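PDB 3HRG: DUF3822 family protein from Bacteroides thetaiotaomicron VPI-5482, which is of unknown function but has an actin-like ATPase fold, consistent with a distant kinship to the nucleotide-binding actin and sugar-kinase superfamily. Local coordinates for residues L48-L62 with D124-P136. Sequence-based numbering, arbitrary orientation. Where two conformers were deposited one is given.
Sequences LTANLKNVFHESDFL and DKSTYTFLNEQYP
With CG trans to the amide nitrogen (chi1 177°), Phe-130 sends its ring toward helix 48-58; chi1 of -89° places the Phe-56 ring and chi2 of 73° turns one face to the Phe-130 edge. The planes are nearly perpendicular, an edge-to-face pair with centroids 5.2 Å apart. Leu-62 CD1 lies over the opposite face of Phe-56, a flat ring being suited to such a sandwich. Lys-53 suits the more exposed flank: its aliphatic CG makes a CH-pi contact over the Phe-130 face, 4.0 Å from the centroid. Leu-52, which also touches strand 12-17, has a branched end that puts its CD2 methyl against both Phe-130 CD2 and Leu-131 CG. With an alanine at Phe-56, the Phe-130 edge would probably lose its aromatic face and a gap open between Leu-62 and Phe-130. Where the near-parallel helices start, threonine's short hydroxyl can give or accept: Thr-49 OG1 and Thr-127 OG1 share a 2.8 Å hydrogen bond. Asp-124, the N-cap, accepts from Thr-127 N through OD2, while Asn-104 ND2 hydrogen-bonds to its OD1. Tyr-135 combines a ring packing on Phe-56 with an OH donating to Leu-62 O at 2.8 Å. Polar bonds thus fix both ends, while shape and dispersion hold the apolar, aromatic middle.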
loop_
_atom_site.group_PDB
_atom_site.type_symbol
_atom_site.label_atom_id
_atom_site.label_comp_id
_atom_site.label_asym_id
_atom_site.label_seq_id
_atom_site.Cartn_x
_atom_site.Cartn_y
_atom_site.Cartn_z
ATOM N N LEU A 48 -11.942 -10.890 6.983
ATOM C CA LEU A 48 -10.494 -10.722 6.960
ATOM C C LEU A 48 -9.845 -11.592 8.012
ATOM O O LEU A 48 -8.927 -12.342 7.718
ATOM C CB LEU A 48 -10.128 -9.263 7.263
ATOM C CG LEU A 48 -8.640 -8.892 7.394
ATOM C CD1 LEU A 48 -7.890 -9.273 6.145
ATOM C CD2 LEU A 48 -8.462 -7.388 7.694
ATOM N N THR A 49 -10.372 -11.494 9.230
ATOM C CA THR A 49 -9.861 -12.208 10.409
ATOM C C THR A 49 -10.020 -13.725 10.274
ATOM O O THR A 49 -9.093 -14.477 10.637
ATOM C CB THR A 49 -10.559 -11.705 11.678
ATOM O OG1 THR A 49 -10.467 -10.276 11.707
ATOM C CG2 THR A 49 -9.914 -12.286 12.930
ATOM N N ALA A 50 -11.174 -14.172 9.743
ATOM C CA ALA A 50 -11.416 -15.607 9.541
ATOM C C ALA A 50 -10.447 -16.162 8.501
ATOM O O ALA A 50 -9.936 -17.271 8.665
ATOM C CB ALA A 50 -12.910 -15.911 9.169
ATOM N N ASN A 51 -10.186 -15.396 7.442
ATOM C CA ASN A 51 -9.196 -15.810 6.437
ATOM C C ASN A 51 -7.810 -15.888 7.054
ATOM O O ASN A 51 -7.062 -16.824 6.755
ATOM C CB ASN A 51 -9.201 -14.891 5.224
ATOM C CG ASN A 51 -10.282 -15.255 4.207
ATOM O OD1 ASN A 51 -10.147 -16.242 3.502
ATOM N ND2 ASN A 51 -11.300 -14.413 4.065
ATOM N N LEU A 52 -7.478 -14.901 7.892
ATOM C CA LEU A 52 -6.183 -14.857 8.563
ATOM C C LEU A 52 -5.998 -16.069 9.494
ATOM O O LEU A 52 -4.947 -16.711 9.472
ATOM C CB LEU A 52 -6.038 -13.522 9.317
ATOM C CG LEU A 52 -4.706 -13.095 9.928
ATOM C CD1 LEU A 52 -3.678 -12.979 8.859
ATOM C CD2 LEU A 52 -4.879 -11.756 10.638
ATOM N N LYS A 53 -7.012 -16.375 10.305
ATOM C CA LYS A 53 -6.914 -17.509 11.201
ATOM C C LYS A 53 -6.722 -18.801 10.401
ATOM O O LYS A 53 -5.965 -19.664 10.821
ATOM C CB LYS A 53 -8.111 -17.595 12.136
ATOM C CG LYS A 53 -8.129 -16.479 13.191
ATOM C CD LYS A 53 -9.377 -16.531 14.055
ATOM C CE LYS A 53 -9.347 -15.456 15.135
ATOM N NZ LYS A 53 -10.522 -15.530 16.056
ATOM N N ASN A 54 -7.418 -18.928 9.273
ATOM C CA ASN A 54 -7.251 -20.104 8.410
ATOM C C ASN A 54 -5.818 -20.237 7.868
ATOM O O ASN A 54 -5.246 -21.303 7.948
ATOM C CB ASN A 54 -8.216 -20.076 7.206
ATOM C CG ASN A 54 -9.618 -20.481 7.557
ATOM O OD1 ASN A 54 -9.840 -21.127 8.579
ATOM N ND2 ASN A 54 -10.587 -20.145 6.685
ATOM N N VAL A 55 -5.246 -19.155 7.356
ATOM C CA VAL A 55 -3.889 -19.242 6.771
ATOM C C VAL A 55 -2.827 -19.505 7.862
ATOM O O VAL A 55 -1.870 -20.228 7.611
ATOM C CB VAL A 55 -3.495 -18.022 5.897
ATOM C CG1 VAL A 55 -3.099 -16.821 6.743
ATOM C CG2 VAL A 55 -2.313 -18.390 4.984
ATOM N N PHE A 56 -3.006 -18.957 9.063
ATOM C CA PHE A 56 -2.064 -19.231 10.152
ATOM C C PHE A 56 -2.181 -20.691 10.565
ATOM O O PHE A 56 -1.174 -21.327 10.847
ATOM C CB PHE A 56 -2.259 -18.281 11.344
ATOM C CG PHE A 56 -1.460 -17.037 11.234
ATOM C CD1 PHE A 56 -1.811 -16.037 10.326
ATOM C CD2 PHE A 56 -0.315 -16.867 12.011
ATOM C CE1 PHE A 56 -1.040 -14.887 10.195
ATOM C CE2 PHE A 56 0.433 -15.722 11.899
ATOM C CZ PHE A 56 0.085 -14.739 10.978
ATOM N N HIS A 57 -3.401 -21.231 10.570
ATOM C CA HIS A 57 -3.572 -22.634 10.910
ATOM C C HIS A 57 -2.926 -23.572 9.873
ATOM O O HIS A 57 -2.300 -24.548 10.241
ATOM C CB HIS A 57 -5.053 -22.981 11.063
ATOM C CG HIS A 57 -5.292 -24.424 11.352
ATOM N ND1 HIS A 57 -4.798 -25.029 12.485
ATOM C CD2 HIS A 57 -5.967 -25.380 10.670
ATOM C CE1 HIS A 57 -5.156 -26.297 12.490
ATOM N NE2 HIS A 57 -5.871 -26.536 11.404
ATOM N N GLU A 58 -3.086 -23.261 8.599
ATOM C CA GLU A 58 -2.591 -24.077 7.497
ATOM C C GLU A 58 -1.118 -23.921 7.148
ATOM O O GLU A 58 -0.570 -24.813 6.514
ATOM C CB GLU A 58 -3.343 -23.700 6.208
ATOM C CG GLU A 58 -4.847 -23.996 6.172
ATOM C CD GLU A 58 -5.586 -23.204 5.054
ATOM O OE1 GLU A 58 -4.946 -22.388 4.315
ATOM O OE2 GLU A 58 -6.830 -23.346 4.947
ATOM N N SER A 59 -0.489 -22.815 7.540
ATOM C CA SER A 59 0.880 -22.527 7.147
ATOM C C SER A 59 1.932 -22.671 8.217
ATOM O O SER A 59 2.031 -21.796 9.089
ATOM C CB SER A 59 0.994 -21.088 6.645
ATOM O OG SER A 59 0.094 -20.847 5.592
ATOM N N ASP A 60 2.768 -23.689 8.037
ATOM C CA ASP A 60 3.904 -24.001 8.906
ATOM C C ASP A 60 4.928 -22.862 9.005
ATOM O O ASP A 60 5.444 -22.611 10.083
ATOM C CB ASP A 60 4.621 -25.273 8.414
ATOM C CG ASP A 60 3.794 -26.534 8.610
ATOM O OD1 ASP A 60 3.183 -26.701 9.692
ATOM O OD2 ASP A 60 3.823 -27.401 7.708
ATOM N N PHE A 61 5.191 -22.122 7.936
ATOM C CA PHE A 61 6.200 -21.037 8.033
ATOM C C PHE A 61 5.805 -19.856 8.955
ATOM O O PHE A 61 6.670 -19.158 9.481
ATOM C CB PHE A 61 6.592 -20.511 6.653
ATOM C CG PHE A 61 5.582 -19.622 6.027
ATOM C CD1 PHE A 61 4.551 -20.144 5.269
ATOM C CD2 PHE A 61 5.689 -18.246 6.131
ATOM C CE1 PHE A 61 3.636 -19.324 4.664
ATOM C CE2 PHE A 61 4.769 -17.439 5.542
ATOM C CZ PHE A 61 3.743 -17.968 4.811
ATOM N N LEU A 62 4.519 -19.524 9.061
ATOM C CA LEU A 62 4.105 -18.318 9.815
ATOM C C LEU A 62 4.360 -18.279 11.331
ATOM O O LEU A 62 4.513 -17.182 11.937
ATOM C CB LEU A 62 2.623 -18.011 9.552
ATOM C CG LEU A 62 2.331 -17.405 8.183
ATOM C CD1 LEU A 62 0.848 -17.204 7.995
ATOM C CD2 LEU A 62 3.082 -16.070 8.036
ATOM N N ASP A 124 -8.835 -3.455 11.135
ATOM C CA ASP A 124 -9.892 -4.166 11.836
ATOM C C ASP A 124 -9.355 -4.613 13.212
ATOM O O ASP A 124 -8.257 -5.178 13.293
ATOM C CB ASP A 124 -10.333 -5.346 11.001
ATOM C CG ASP A 124 -11.323 -6.197 11.707
ATOM O OD1 ASP A 124 -12.483 -5.750 11.990
ATOM O OD2 ASP A 124 -10.919 -7.312 12.014
ATOM N N LYS A 125 -10.108 -4.376 14.274
ATOM C CA LYS A 125 -9.647 -4.698 15.630
ATOM C C LYS A 125 -9.450 -6.191 15.889
ATOM O O LYS A 125 -8.522 -6.564 16.577
ATOM C CB LYS A 125 -10.586 -4.102 16.674
ATOM C CG LYS A 125 -10.193 -4.353 18.103
ATOM C CD LYS A 125 -11.011 -3.446 19.060
ATOM C CE LYS A 125 -10.674 -3.746 20.527
ATOM N NZ LYS A 125 -11.420 -2.851 21.493
ATOM N N SER A 126 -10.354 -7.026 15.388
ATOM C CA SER A 126 -10.224 -8.477 15.523
ATOM C C SER A 126 -8.919 -8.945 14.855
ATOM O O SER A 126 -8.210 -9.810 15.378
ATOM C CB SER A 126 -11.395 -9.188 14.854
ATOM O OG SER A 126 -12.608 -8.846 15.473
ATOM N N THR A 127 -8.629 -8.367 13.696
ATOM C CA THR A 127 -7.394 -8.662 12.949
ATOM C C THR A 127 -6.160 -8.231 13.753
ATOM O O THR A 127 -5.210 -9.019 13.894
ATOM C CB THR A 127 -7.422 -8.040 11.537
ATOM O OG1 THR A 127 -8.334 -8.791 10.736
ATOM C CG2 THR A 127 -6.059 -8.110 10.882
ATOM N N TYR A 128 -6.183 -7.005 14.271
ATOM C CA TYR A 128 -5.093 -6.503 15.117
ATOM C C TYR A 128 -4.855 -7.382 16.359
ATOM O O TYR A 128 -3.725 -7.732 16.669
ATOM C CB TYR A 128 -5.337 -5.035 15.553
ATOM C CG TYR A 128 -4.322 -4.628 16.592
ATOM C CD1 TYR A 128 -3.029 -4.296 16.210
ATOM C CD2 TYR A 128 -4.618 -4.668 17.943
ATOM C CE1 TYR A 128 -2.054 -3.967 17.157
ATOM C CE2 TYR A 128 -3.647 -4.361 18.892
ATOM C CZ TYR A 128 -2.368 -4.002 18.471
ATOM O OH TYR A 128 -1.389 -3.681 19.385
ATOM N N THR A 129 -5.916 -7.731 17.070
ATOM C CA THR A 129 -5.827 -8.576 18.270
ATOM C C THR A 129 -5.184 -9.903 17.939
ATOM O O THR A 129 -4.300 -10.365 18.639
ATOM C CB THR A 129 -7.228 -8.808 18.850
ATOM O OG1 THR A 129 -7.820 -7.521 19.126
ATOM C CG2 THR A 129 -7.198 -9.668 20.131
ATOM N N PHE A 130 -5.607 -10.499 16.833
ATOM C CA PHE A 130 -5.047 -11.770 16.439
ATOM C C PHE A 130 -3.562 -11.633 16.110
ATOM O O PHE A 130 -2.767 -12.422 16.588
ATOM C CB PHE A 130 -5.795 -12.375 15.257
ATOM C CG PHE A 130 -5.202 -13.663 14.787
ATOM C CD1 PHE A 130 -5.427 -14.829 15.485
ATOM C CD2 PHE A 130 -4.375 -13.691 13.680
ATOM C CE1 PHE A 130 -4.862 -16.021 15.078
ATOM C CE2 PHE A 130 -3.803 -14.881 13.254
ATOM C CZ PHE A 130 -4.044 -16.046 13.949
ATOM N N LEU A 131 -3.199 -10.634 15.308
ATOM C CA LEU A 131 -1.791 -10.440 14.939
ATOM C C LEU A 131 -0.882 -10.048 16.115
ATOM O O LEU A 131 0.263 -10.500 16.175
ATOM C CB LEU A 131 -1.661 -9.461 13.787
ATOM C CG LEU A 131 -2.199 -10.003 12.458
ATOM C CD1 LEU A 131 -2.399 -8.859 11.413
ATOM C CD2 LEU A 131 -1.303 -11.130 11.900
ATOM N N ASN A 132 -1.398 -9.260 17.045
ATOM C CA ASN A 132 -0.637 -8.866 18.230
ATOM C C ASN A 132 -0.365 -10.085 19.129
ATOM O O ASN A 132 0.663 -10.148 19.795
ATOM C CB ASN A 132 -1.378 -7.760 18.973
ATOM C CG ASN A 132 -0.629 -7.273 20.179
ATOM O OD1 ASN A 132 0.411 -6.600 20.057
ATOM N ND2 ASN A 132 -1.176 -7.545 21.347
ATOM N N GLU A 133 -1.273 -11.062 19.127
ATOM C CA GLU A 133 -1.075 -12.299 19.892
ATOM C C GLU A 133 0.040 -13.119 19.259
ATOM O O GLU A 133 0.863 -13.664 19.979
ATOM C CB GLU A 133 -2.369 -13.142 19.977
ATOM C CG GLU A 133 -3.438 -12.532 20.891
ATOM C CD GLU A 133 -4.875 -13.078 20.705
ATOM O OE1 GLU A 133 -5.182 -13.710 19.651
ATOM O OE2 GLU A 133 -5.715 -12.828 21.616
ATOM N N GLN A 134 0.069 -13.207 17.925
ATOM C CA GLN A 134 1.102 -13.994 17.232
ATOM C C GLN A 134 2.449 -13.271 17.263
ATOM O O GLN A 134 3.466 -13.898 17.474
ATOM C CB GLN A 134 0.745 -14.299 15.767
ATOM C CG GLN A 134 -0.679 -14.759 15.497
ATOM C CD GLN A 134 -1.181 -15.807 16.469
ATOM O OE1 GLN A 134 -0.543 -16.839 16.683
ATOM N NE2 GLN A 134 -2.356 -15.561 17.034
ATOM N N TYR A 135 2.428 -11.953 17.059
ATOM C CA TYR A 135 3.623 -11.122 17.032
ATOM C C TYR A 135 3.531 -9.880 17.889
ATOM O O TYR A 135 3.225 -8.771 17.370
ATOM C CB TYR A 135 3.871 -10.665 15.606
ATOM C CG TYR A 135 3.752 -11.736 14.568
ATOM C CD1 TYR A 135 4.623 -12.805 14.531
ATOM C CD2 TYR A 135 2.788 -11.638 13.571
ATOM C CE1 TYR A 135 4.527 -13.776 13.534
ATOM C CE2 TYR A 135 2.678 -12.608 12.575
ATOM C CZ TYR A 135 3.567 -13.646 12.544
ATOM O OH TYR A 135 3.456 -14.575 11.538
ATOM N N PRO A 136 3.879 -10.008 19.176
ATOM C CA PRO A 136 3.787 -8.849 20.062
ATOM C C PRO A 136 4.603 -7.622 19.660
ATOM O O PRO A 136 4.201 -6.519 20.063
ATOM C CB PRO A 136 4.266 -9.395 21.421
ATOM C CG PRO A 136 4.082 -10.855 21.352
ATOM C CD PRO A 136 4.264 -11.235 19.913
HETATM O O HOH W 1 -12.274 -9.436 10.107
#